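Local coordinates for protein Non-reducing end beta-L-arabinofuranosidase (Bacteroides thetaiotaomicron, PDB 5MQO) that probably hydrolyses glycosidic linkages of complex plant pectin, acting as a family GH127 aceric acidase of a gut bacterium, at residues I143-V148 with T191-H196; H226-A231 with P242-G247; E250-T255 with R259-S264; Y291-H296 with Y302-V307. All blocks are in the same frame, centred on the assembly; numbering follows the deposited sequence.

Contact 1: residues I143-V148 with T191-H196; sequences IHTPVV and TYNLGH
Thr145 and Asn193 meet because the first torsion of each lays its polar end beside its own backbone N: OG1 of Thr145 sits there at chi1 -56°, with CG2 opposite the N, and CG of Asn193 does the same at chi1 -78°. The two side chains cross at about a right angle, and Asn193 ND2 donates a hydrogen bond to Thr145 OG1 over 3.3 Å. The bond is bent, with an angle of 139° at the hydrogen, and the hydroxyl lies tilted from the amide plane rather than in it. Thr145 CG2 rests against the same nitrogen, 3.6 Å from Asn193 ND2, so a single amide group meets both branches of the threonine. Alongside this polar pair runs a looser apolar one, in which Ile143 CG1 lies 4.4 Å from Leu194 CD2. Branched aliphatic chains suit this place: Leu194 also packs on Ala220, Phe223 and Leu224 of helix 212-230, while Ile143 reaches Val133 of helix 120-136 and Tyr104. The contact thus fastens the long loop after helix 120-136, whose residues 145-147 form a 3-10 turn, to the first turns of helix 192-208 in the largely helical catalytic domain. With an alanine at Thr145 the hydroxyl is gone, and Asn193 ND2 would probably be left without this acceptor and its amide less restrained in rotation. One bent, partly exposed hydrogen bond beside a buried but distant aliphatic pair implies an attachment with direction and modest strength, its polar half likely to compete with water.

Contact 2: residues H226-A231 with P242-G247; sequences HFYETA and PSHYMG
Tyr228 reaches His244 with its hydroxyl alone: Tyr228 OH and His244 ND1 form a 3.2 Å hydrogen bond in which either could be the donor, somewhat bent at 143°. The hydroxyl meets the imidazole at its edge and in its plane, with Tyr228 OH 3.7 Å from His244 CE1. Both side chains turn CG beside the backbone N (chi1 -74° and -75°), which points them toward each other across the distance between the helices; the nearest CA atoms, those of Tyr228 and His244, are 12.0 Å apart. A tyrosine suits this place because its long rigid ring spans such a distance while its flanks pack on Leu263 and Leu267 of helix 258-270. Helices 212-230 and 243-255 are consecutive in the catalytic domain, which belongs to the six-hairpin clan of (alpha/alpha)6 barrels, and the bond joins the end of the first to the beginning of the second. Away from the buried His244, the outer side of segment 226-231 is polar and exposed. There Thr230 OG1 turns back to bond His226 O at 2.9 Å, lying over one face of the His226 ring.

Contact 3: residues E250-T255 with R259-S264; sequences EMYRAT and RYLELS
Helices 250-255 and 259-264 run almost antiparallel, with axes 8.4 Å apart at closest approach and a signed crossing angle of -163°, as the two arms of a helical hairpin. Tyr252 and Tyr260 come together at their CB atoms, 3.8 Å apart. A first torsion of 164° swings the Tyr252 ring away from its own amide nitrogen, toward Leu261. The CB of Leu261 stands over the centre of the Tyr252 ring, 3.9 Å from the centroid and only 11° off the normal, a CH-pi contact, while Leu261 CD2 lies 3.7 Å from Tyr252 CZ. Tyr260 instead presents its ring edge: Thr255 OG1 is 3.4 Å from both Tyr260 CD2 and CE2, and the Thr255 and Tyr260 side chains cross at about a right angle. That hydroxyl donates to Met251 O over 2.7 Å and is also bonded to the backbone N of Asn257. The far end of Tyr260 reaches helix 212-230, its OH hydrogen-bonded to Asp222. A serine in place of Tyr252 removes the ring, and would probably leave Leu261 without its flat partner and open a gap between the helices. No hydrogen bond links the segments, so dispersion and CH-pi contact hold these arms together, while Thr255 OG1 and Tyr260 OH find their partners within the first arm and beyond the hairpin.

Contact 4: residues Y291-H296 with Y302-V307; sequences YRAMGH and YLYAGV
Helix 297-314 of the catalytic domain is packed against the loop that leads into it, and Tyr304, about two turns into the helix, reaches back to Ala293 and its neighbours just ahead of the N-cap residue His296. The touching is done by the end of the tyrosine: Tyr304 OH lies 3.4 Å from Ala293 CA, and 3.5 Å from Met294 N. The carbonyl oxygen of the preceding residue is farther, Arg292 O to Tyr304 OH measuring 3.8 Å. With CG turned beside the backbone N (chi1 -49°), the ring extends from the helix across to the loop, whose nearest CA, that of Ala293, is 9.1 Å from the CA of Tyr304. A small residue suits the loop here, since the phenol end comes right up to the main chain; the methyl of Ala293 is a little farther off, its CB 4.1 Å from Tyr304 OH. Helix 317-333 lies next to both partners: Ile326 touches Tyr304, Ile330 touches Ala293, and Asp329 OD2 accepts a hydrogen bond from Ala293 N. The end of the Tyr304 ring packs closely against the loop backbone, and the path of the loop probably depends also on bonds such as that of Ala293 N to Asp329.

All four contacts belong to the helical catalytic domain and follow one another along the chain. Contacts 2 and 3 share helix 243-255, their centres about 11 Å apart, and are bridged by the salt bridge of Glu229 OE2 with Arg259 NE at 3.1 Å. Contact 1 packs on contact 2, where Gly195 CA lies 3.7 Å from His244 CD2. Contact 2 also leans on contact 4, Met246 SD being 3.6 Å from Ala305 CB, so it touches each of the other three. Contacts 1 and 4 do not meet, their nearest atoms being about 7 Å apart. The centre of contact 4 is the nearest of the four to the centre of the chain, about 15 Å away; none of the four can be assigned to catalysis from this geometry.

Contact 1: residues I143-V148 with T191-H196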
# COMPACT_ATOMS: atom_id res chain seq x y z
N ILE A 143 18.60 22.13 -7.73
CA ILE A 143 18.82 22.40 -6.30
C ILE A 143 20.09 21.70 -5.81
O ILE A 143 20.30 20.52 -6.07
CB ILE A 143 17.60 22.01 -5.43
CG1 ILE A 143 16.38 22.81 -5.88
CG2 ILE A 143 17.93 22.24 -3.95
CD1 ILE A 143 15.13 22.62 -5.06
N HIS A 144 20.92 22.48 -5.12
CA HIS A 144 22.18 22.01 -4.56
C HIS A 144 21.85 21.65 -3.10
O HIS A 144 21.73 22.52 -2.24
CB HIS A 144 23.28 23.12 -4.71
CG HIS A 144 24.69 22.60 -4.72
ND1 HIS A 144 25.16 21.71 -5.68
CD2 HIS A 144 25.74 22.84 -3.90
CE1 HIS A 144 26.43 21.43 -5.43
NE2 HIS A 144 26.80 22.10 -4.35
N THR A 145 21.66 20.35 -2.85
CA THR A 145 21.04 19.83 -1.60
C THR A 145 21.75 20.22 -0.28
O THR A 145 21.06 20.53 0.70
CB THR A 145 20.86 18.29 -1.68
OG1 THR A 145 20.08 17.96 -2.84
CG2 THR A 145 20.16 17.73 -0.43
N PRO A 146 23.10 20.19 -0.26
CA PRO A 146 23.90 20.82 0.79
C PRO A 146 23.45 22.20 1.31
O PRO A 146 23.48 22.42 2.53
CB PRO A 146 25.28 20.92 0.13
CG PRO A 146 25.35 19.70 -0.74
CD PRO A 146 23.94 19.26 -1.04
N VAL A 147 23.03 23.11 0.42
CA VAL A 147 22.62 24.47 0.85
C VAL A 147 21.12 24.64 1.22
O VAL A 147 20.67 25.76 1.43
CB VAL A 147 23.07 25.59 -0.15
CG1 VAL A 147 24.60 25.64 -0.24
CG2 VAL A 147 22.44 25.43 -1.53
N VAL A 148 20.38 23.54 1.32
CA VAL A 148 19.11 23.53 2.08
C VAL A 148 19.52 23.36 3.56
O VAL A 148 19.93 22.26 3.98
CB VAL A 148 18.12 22.43 1.61
CG1 VAL A 148 16.80 22.56 2.34
CG2 VAL A 148 17.88 22.52 0.11
N THR A 191 19.77 14.24 -9.50
CA THR A 191 18.51 14.49 -10.13
C THR A 191 17.42 13.65 -9.41
O THR A 191 16.24 13.81 -9.70
CB THR A 191 18.68 14.13 -11.64
OG1 THR A 191 17.83 14.93 -12.46
CG2 THR A 191 18.44 12.64 -11.93
N TYR A 192 17.82 12.78 -8.48
CA TYR A 192 16.91 11.84 -7.80
C TYR A 192 16.04 12.57 -6.79
O TYR A 192 14.85 12.28 -6.62
CB TYR A 192 17.66 10.75 -7.01
CG TYR A 192 18.70 9.91 -7.75
CD1 TYR A 192 18.37 8.67 -8.31
CD2 TYR A 192 20.05 10.32 -7.83
CE1 TYR A 192 19.32 7.89 -8.95
CE2 TYR A 192 21.00 9.55 -8.47
CZ TYR A 192 20.63 8.34 -9.03
OH TYR A 192 21.59 7.59 -9.67
N ASN A 193 16.68 13.50 -6.07
CA ASN A 193 16.01 14.37 -5.12
C ASN A 193 14.95 15.26 -5.76
O ASN A 193 13.94 15.54 -5.13
CB ASN A 193 17.03 15.23 -4.38
CG ASN A 193 17.74 14.46 -3.27
OD1 ASN A 193 17.67 13.23 -3.21
ND2 ASN A 193 18.41 15.19 -2.38
N LEU A 194 15.17 15.68 -7.00
CA LEU A 194 14.19 16.50 -7.70
C LEU A 194 12.84 15.85 -7.87
O LEU A 194 11.82 16.52 -7.75
CB LEU A 194 14.71 16.94 -9.07
CG LEU A 194 15.82 18.00 -9.04
CD1 LEU A 194 15.89 18.66 -10.41
CD2 LEU A 194 15.64 19.06 -7.96
N GLY A 195 12.80 14.56 -8.14
CA GLY A 195 11.54 13.88 -8.31
C GLY A 195 10.63 13.94 -7.09
O GLY A 195 9.40 13.98 -7.21
N HIS A 196 11.24 13.95 -5.91
CA HIS A 196 10.51 14.00 -4.68
C HIS A 196 10.05 15.41 -4.38
O HIS A 196 8.99 15.59 -3.79
CB HIS A 196 11.35 13.46 -3.54
CG HIS A 196 11.63 12.01 -3.69
ND1 HIS A 196 10.63 11.06 -3.66
CD2 HIS A 196 12.78 11.34 -3.91
CE1 HIS A 196 11.15 9.87 -3.84
NE2 HIS A 196 12.46 10.01 -3.99

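Contact 2: residues H226-A231 with P242-G247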
# COMPACT_ATOMS: atom_id res chain seq x y z
N HIS A 226 14.90 19.25 -19.46
CA HIS A 226 16.15 19.62 -20.10
C HIS A 226 17.16 18.49 -19.93
O HIS A 226 17.84 18.10 -20.89
CB HIS A 226 16.68 20.92 -19.50
CG HIS A 226 17.94 21.42 -20.14
ND1 HIS A 226 17.97 21.92 -21.43
CD2 HIS A 226 19.22 21.49 -19.68
CE1 HIS A 226 19.20 22.28 -21.73
NE2 HIS A 226 19.98 22.03 -20.69
N PHE A 227 17.26 17.96 -18.73
CA PHE A 227 18.18 16.87 -18.44
C PHE A 227 17.97 15.62 -19.30
O PHE A 227 18.93 14.95 -19.65
CB PHE A 227 18.06 16.50 -16.97
CG PHE A 227 19.06 15.50 -16.51
CD1 PHE A 227 18.84 14.14 -16.70
CD2 PHE A 227 20.22 15.91 -15.86
CE1 PHE A 227 19.76 13.22 -16.27
CE2 PHE A 227 21.15 14.98 -15.43
CZ PHE A 227 20.92 13.63 -15.62
N TYR A 228 16.71 15.28 -19.62
CA TYR A 228 16.40 14.10 -20.44
C TYR A 228 16.48 14.40 -21.92
O TYR A 228 16.68 13.49 -22.69
CB TYR A 228 15.03 13.50 -20.10
CG TYR A 228 15.03 12.75 -18.77
CD1 TYR A 228 15.62 11.47 -18.65
CD2 TYR A 228 14.45 13.31 -17.61
CE1 TYR A 228 15.62 10.78 -17.43
CE2 TYR A 228 14.45 12.63 -16.39
CZ TYR A 228 15.03 11.36 -16.30
OH TYR A 228 15.03 10.70 -15.08
N GLU A 229 16.33 15.66 -22.31
CA GLU A 229 16.52 16.07 -23.71
C GLU A 229 17.99 16.20 -24.13
O GLU A 229 18.28 16.36 -25.31
CB GLU A 229 15.79 17.41 -23.97
CG GLU A 229 14.27 17.31 -24.06
CD GLU A 229 13.56 18.67 -24.13
OE1 GLU A 229 14.18 19.68 -24.55
OE2 GLU A 229 12.36 18.73 -23.76
N THR A 230 18.92 16.13 -23.17
CA THR A 230 20.31 16.57 -23.36
C THR A 230 21.34 15.51 -22.99
O THR A 230 22.26 15.26 -23.78
CB THR A 230 20.57 17.86 -22.53
OG1 THR A 230 19.70 18.90 -22.99
CG2 THR A 230 22.01 18.34 -22.65
N ALA A 231 21.20 14.91 -21.81
CA ALA A 231 22.01 13.76 -21.35
C ALA A 231 21.98 12.54 -22.26
O ALA A 231 21.14 12.42 -23.17
CB ALA A 231 21.59 13.35 -19.93
N PRO A 242 12.30 5.73 -9.36
CA PRO A 242 11.06 5.45 -10.09
C PRO A 242 9.84 6.26 -9.63
O PRO A 242 8.78 6.18 -10.26
CB PRO A 242 10.87 3.97 -9.80
CG PRO A 242 11.34 3.83 -8.38
CD PRO A 242 12.44 4.84 -8.18
N SER A 243 9.98 7.00 -8.53
CA SER A 243 9.08 8.09 -8.15
C SER A 243 8.79 9.03 -9.33
O SER A 243 7.68 9.52 -9.49
CB SER A 243 9.71 8.92 -7.03
OG SER A 243 10.90 9.60 -7.48
N HIS A 244 9.84 9.29 -10.11
CA HIS A 244 9.79 10.19 -11.26
C HIS A 244 8.57 10.06 -12.17
O HIS A 244 8.01 11.07 -12.56
CB HIS A 244 11.06 10.02 -12.13
CG HIS A 244 12.30 10.62 -11.54
ND1 HIS A 244 13.40 10.95 -12.31
CD2 HIS A 244 12.62 10.94 -10.27
CE1 HIS A 244 14.34 11.45 -11.53
NE2 HIS A 244 13.89 11.46 -10.28
N TYR A 245 8.18 8.83 -12.50
CA TYR A 245 7.16 8.57 -13.53
C TYR A 245 5.80 9.14 -13.09
O TYR A 245 5.12 9.80 -13.87
CB TYR A 245 7.00 7.07 -13.79
CG TYR A 245 8.21 6.41 -14.39
CD1 TYR A 245 9.23 5.92 -13.58
CD2 TYR A 245 8.33 6.26 -15.76
CE1 TYR A 245 10.35 5.32 -14.10
CE2 TYR A 245 9.44 5.65 -16.30
CZ TYR A 245 10.46 5.18 -15.47
OH TYR A 245 11.58 4.56 -16.00
N MET A 246 5.46 8.87 -11.83
CA MET A 246 4.25 9.37 -11.19
C MET A 246 4.31 10.90 -11.01
O MET A 246 3.37 11.60 -11.40
CB MET A 246 4.01 8.64 -9.85
CG MET A 246 3.28 7.30 -10.00
SD MET A 246 3.21 6.15 -8.60
CE MET A 246 3.18 7.29 -7.21
N GLY A 247 5.41 11.40 -10.45
CA GLY A 247 5.61 12.84 -10.23
C GLY A 247 5.45 13.71 -11.46
O GLY A 247 4.84 14.77 -11.39

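Contact 3: residues E250-T255 with R259-S264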
# COMPACT_ATOMS: atom_id res chain seq x y z
N GLU A 250 1.86 13.55 -12.55
CA GLU A 250 1.11 14.36 -11.62
C GLU A 250 1.36 15.87 -11.86
O GLU A 250 0.49 16.69 -11.63
CB GLU A 250 1.40 13.94 -10.18
CG GLU A 250 0.29 14.29 -9.21
CD GLU A 250 -1.07 13.70 -9.57
OE1 GLU A 250 -2.09 14.39 -9.34
OE2 GLU A 250 -1.11 12.54 -10.07
N MET A 251 2.53 16.22 -12.36
CA MET A 251 2.79 17.61 -12.72
C MET A 251 2.06 18.04 -13.96
O MET A 251 1.62 19.20 -14.02
CB MET A 251 4.26 17.89 -12.89
CG MET A 251 4.88 18.37 -11.59
SD MET A 251 4.44 20.09 -11.32
CE MET A 251 5.28 20.26 -9.76
N TYR A 252 1.93 17.15 -14.94
CA TYR A 252 1.09 17.45 -16.12
C TYR A 252 -0.35 17.67 -15.68
O TYR A 252 -0.95 18.67 -16.01
CB TYR A 252 1.16 16.34 -17.15
CG TYR A 252 0.07 16.36 -18.19
CD1 TYR A 252 0.04 17.33 -19.20
CD2 TYR A 252 -0.93 15.39 -18.18
CE1 TYR A 252 -0.97 17.33 -20.18
CE2 TYR A 252 -1.94 15.37 -19.14
CZ TYR A 252 -1.96 16.34 -20.13
OH TYR A 252 -2.98 16.27 -21.07
N ARG A 253 -0.86 16.73 -14.90
CA ARG A 253 -2.14 16.90 -14.22
C ARG A 253 -2.31 18.22 -13.51
O ARG A 253 -3.37 18.81 -13.61
CB ARG A 253 -2.38 15.77 -13.21
CG ARG A 253 -2.81 14.48 -13.90
CD ARG A 253 -2.67 13.28 -13.02
NE ARG A 253 -2.90 12.07 -13.78
CZ ARG A 253 -2.71 10.85 -13.29
NH1 ARG A 253 -2.31 10.69 -12.03
NH2 ARG A 253 -2.94 9.78 -14.05
N ALA A 254 -1.28 18.68 -12.82
CA ALA A 254 -1.35 19.94 -12.08
C ALA A 254 -1.13 21.22 -12.89
O ALA A 254 -1.51 22.29 -12.42
CB ALA A 254 -0.38 19.91 -10.92
N THR A 255 -0.51 21.14 -14.07
CA THR A 255 -0.18 22.35 -14.84
C THR A 255 -0.77 22.43 -16.24
O THR A 255 -0.84 23.52 -16.78
CB THR A 255 1.34 22.47 -15.04
OG1 THR A 255 1.84 21.29 -15.71
CG2 THR A 255 2.06 22.66 -13.70
N ARG A 259 4.52 19.32 -22.41
CA ARG A 259 5.91 18.88 -22.32
C ARG A 259 6.09 17.77 -21.25
O ARG A 259 6.92 16.87 -21.41
CB ARG A 259 6.80 20.10 -22.05
CG ARG A 259 8.28 19.84 -22.07
CD ARG A 259 9.03 21.06 -22.60
NE ARG A 259 10.49 20.88 -22.50
CZ ARG A 259 11.28 21.43 -21.58
NH1 ARG A 259 10.80 22.24 -20.62
NH2 ARG A 259 12.59 21.17 -21.62
N TYR A 260 5.27 17.81 -20.20
CA TYR A 260 5.40 16.87 -19.09
C TYR A 260 4.83 15.49 -19.42
O TYR A 260 5.41 14.45 -19.05
CB TYR A 260 4.75 17.46 -17.83
CG TYR A 260 5.35 18.79 -17.37
CD1 TYR A 260 6.63 19.20 -17.78
CD2 TYR A 260 4.65 19.62 -16.51
CE1 TYR A 260 7.17 20.40 -17.36
CE2 TYR A 260 5.19 20.82 -16.08
CZ TYR A 260 6.46 21.21 -16.51
OH TYR A 260 7.02 22.40 -16.09
N LEU A 261 3.68 15.48 -20.09
CA LEU A 261 3.13 14.27 -20.64
C LEU A 261 4.07 13.68 -21.70
O LEU A 261 4.27 12.48 -21.71
CB LEU A 261 1.76 14.56 -21.25
CG LEU A 261 1.00 13.40 -21.91
CD1 LEU A 261 0.79 12.26 -20.92
CD2 LEU A 261 -0.33 13.90 -22.46
N GLU A 262 4.64 14.52 -22.57
CA GLU A 262 5.58 13.99 -23.59
C GLU A 262 6.81 13.35 -22.96
O GLU A 262 7.30 12.34 -23.47
CB GLU A 262 6.03 15.05 -24.61
CG GLU A 262 5.04 15.34 -25.74
CD GLU A 262 4.50 14.10 -26.45
OE1 GLU A 262 5.32 13.27 -26.95
OE2 GLU A 262 3.24 13.95 -26.49
N LEU A 263 7.29 13.94 -21.87
CA LEU A 263 8.46 13.41 -21.17
C LEU A 263 8.10 12.02 -20.63
O LEU A 263 8.89 11.10 -20.78
CB LEU A 263 8.92 14.36 -20.03
CG LEU A 263 9.83 13.77 -18.92
CD1 LEU A 263 11.07 13.18 -19.55
CD2 LEU A 263 10.21 14.78 -17.86
N SER A 264 6.91 11.89 -20.05
CA SER A 264 6.50 10.66 -19.38
C SER A 264 6.24 9.56 -20.39
O SER A 264 6.45 8.40 -20.06
CB SER A 264 5.29 10.90 -18.46
OG SER A 264 4.06 10.98 -19.17

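Contact 4: residues Y291-H296 with Y302-V307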
# COMPACT_ATOMS: atom_id res chain seq x y z
N TYR A 291 5.13 -8.93 -20.30
CA TYR A 291 3.80 -9.39 -19.87
C TYR A 291 3.84 -10.11 -18.51
O TYR A 291 2.87 -10.81 -18.13
CB TYR A 291 3.18 -10.30 -20.95
CG TYR A 291 2.90 -9.62 -22.25
CD1 TYR A 291 1.67 -8.96 -22.47
CD2 TYR A 291 3.86 -9.61 -23.28
CE1 TYR A 291 1.38 -8.33 -23.69
CE2 TYR A 291 3.59 -8.96 -24.51
CZ TYR A 291 2.35 -8.32 -24.71
OH TYR A 291 2.05 -7.69 -25.90
N ARG A 292 4.94 -9.94 -17.78
CA ARG A 292 5.15 -10.56 -16.49
C ARG A 292 5.92 -9.60 -15.54
O ARG A 292 6.63 -8.68 -15.99
CB ARG A 292 5.87 -11.90 -16.72
CG ARG A 292 5.00 -12.97 -17.40
CD ARG A 292 5.75 -14.29 -17.63
NE ARG A 292 4.89 -15.49 -17.83
CZ ARG A 292 5.35 -16.76 -17.95
NH1 ARG A 292 6.66 -17.03 -17.92
NH2 ARG A 292 4.49 -17.78 -18.11
N ALA A 293 5.75 -9.79 -14.23
CA ALA A 293 6.52 -9.05 -13.21
C ALA A 293 7.94 -9.55 -13.21
O ALA A 293 8.15 -10.73 -13.41
CB ALA A 293 5.92 -9.24 -11.83
N MET A 294 8.91 -8.69 -12.91
CA MET A 294 10.29 -9.01 -13.21
C MET A 294 11.36 -9.00 -12.13
O MET A 294 11.95 -10.07 -11.81
CB MET A 294 10.74 -8.11 -14.32
CG MET A 294 11.83 -8.73 -15.16
SD MET A 294 11.65 -8.14 -16.83
CE MET A 294 10.43 -9.24 -17.56
N GLY A 295 11.71 -7.82 -11.61
CA GLY A 295 13.03 -7.77 -10.90
C GLY A 295 12.95 -7.22 -9.51
O GLY A 295 12.17 -7.70 -8.72
N HIS A 296 13.77 -6.21 -9.21
CA HIS A 296 13.64 -5.41 -7.99
C HIS A 296 12.18 -4.90 -7.84
O HIS A 296 11.72 -4.12 -8.66
CB HIS A 296 14.61 -4.24 -8.07
CG HIS A 296 14.73 -3.46 -6.80
ND1 HIS A 296 15.91 -3.37 -6.09
CD2 HIS A 296 13.84 -2.71 -6.12
CE1 HIS A 296 15.73 -2.62 -5.02
NE2 HIS A 296 14.48 -2.21 -5.02
N TYR A 302 6.62 0.52 -8.92
CA TYR A 302 6.55 1.97 -9.24
C TYR A 302 6.49 2.23 -10.75
O TYR A 302 5.75 3.10 -11.17
CB TYR A 302 7.68 2.77 -8.56
CG TYR A 302 7.40 3.11 -7.10
CD1 TYR A 302 6.68 4.24 -6.77
CD2 TYR A 302 7.79 2.28 -6.09
CE1 TYR A 302 6.39 4.55 -5.44
CE2 TYR A 302 7.50 2.58 -4.77
CZ TYR A 302 6.81 3.71 -4.44
OH TYR A 302 6.52 4.01 -3.12
N LEU A 303 7.23 1.44 -11.54
CA LEU A 303 7.09 1.45 -13.01
C LEU A 303 5.67 1.18 -13.40
O LEU A 303 5.10 1.97 -14.13
CB LEU A 303 7.97 0.41 -13.72
CG LEU A 303 7.72 0.08 -15.21
CD1 LEU A 303 7.94 1.27 -16.11
CD2 LEU A 303 8.62 -1.03 -15.70
N TYR A 304 5.11 0.08 -12.91
CA TYR A 304 3.77 -0.33 -13.34
C TYR A 304 2.72 0.76 -13.01
O TYR A 304 1.85 1.07 -13.84
CB TYR A 304 3.35 -1.73 -12.78
CG TYR A 304 4.37 -2.81 -12.98
CD1 TYR A 304 5.17 -2.83 -14.11
CD2 TYR A 304 4.55 -3.81 -12.02
CE1 TYR A 304 6.12 -3.80 -14.29
CE2 TYR A 304 5.50 -4.81 -12.21
CZ TYR A 304 6.28 -4.79 -13.35
OH TYR A 304 7.23 -5.74 -13.60
N ALA A 305 2.86 1.34 -11.83
CA ALA A 305 2.05 2.46 -11.41
C ALA A 305 2.14 3.63 -12.37
O ALA A 305 1.11 4.16 -12.82
CB ALA A 305 2.53 2.92 -10.04
N GLY A 306 3.38 4.04 -12.66
CA GLY A 306 3.68 5.16 -13.54
C GLY A 306 3.09 4.95 -14.92
O GLY A 306 2.55 5.88 -15.50
N VAL A 307 3.18 3.73 -15.43
CA VAL A 307 2.61 3.40 -16.74
C VAL A 307 1.08 3.53 -16.76
O VAL A 307 0.50 3.99 -17.75
CB VAL A 307 3.08 2.01 -17.20
CG1 VAL A 307 2.32 1.50 -18.43
CG2 VAL A 307 4.57 2.07 -17.53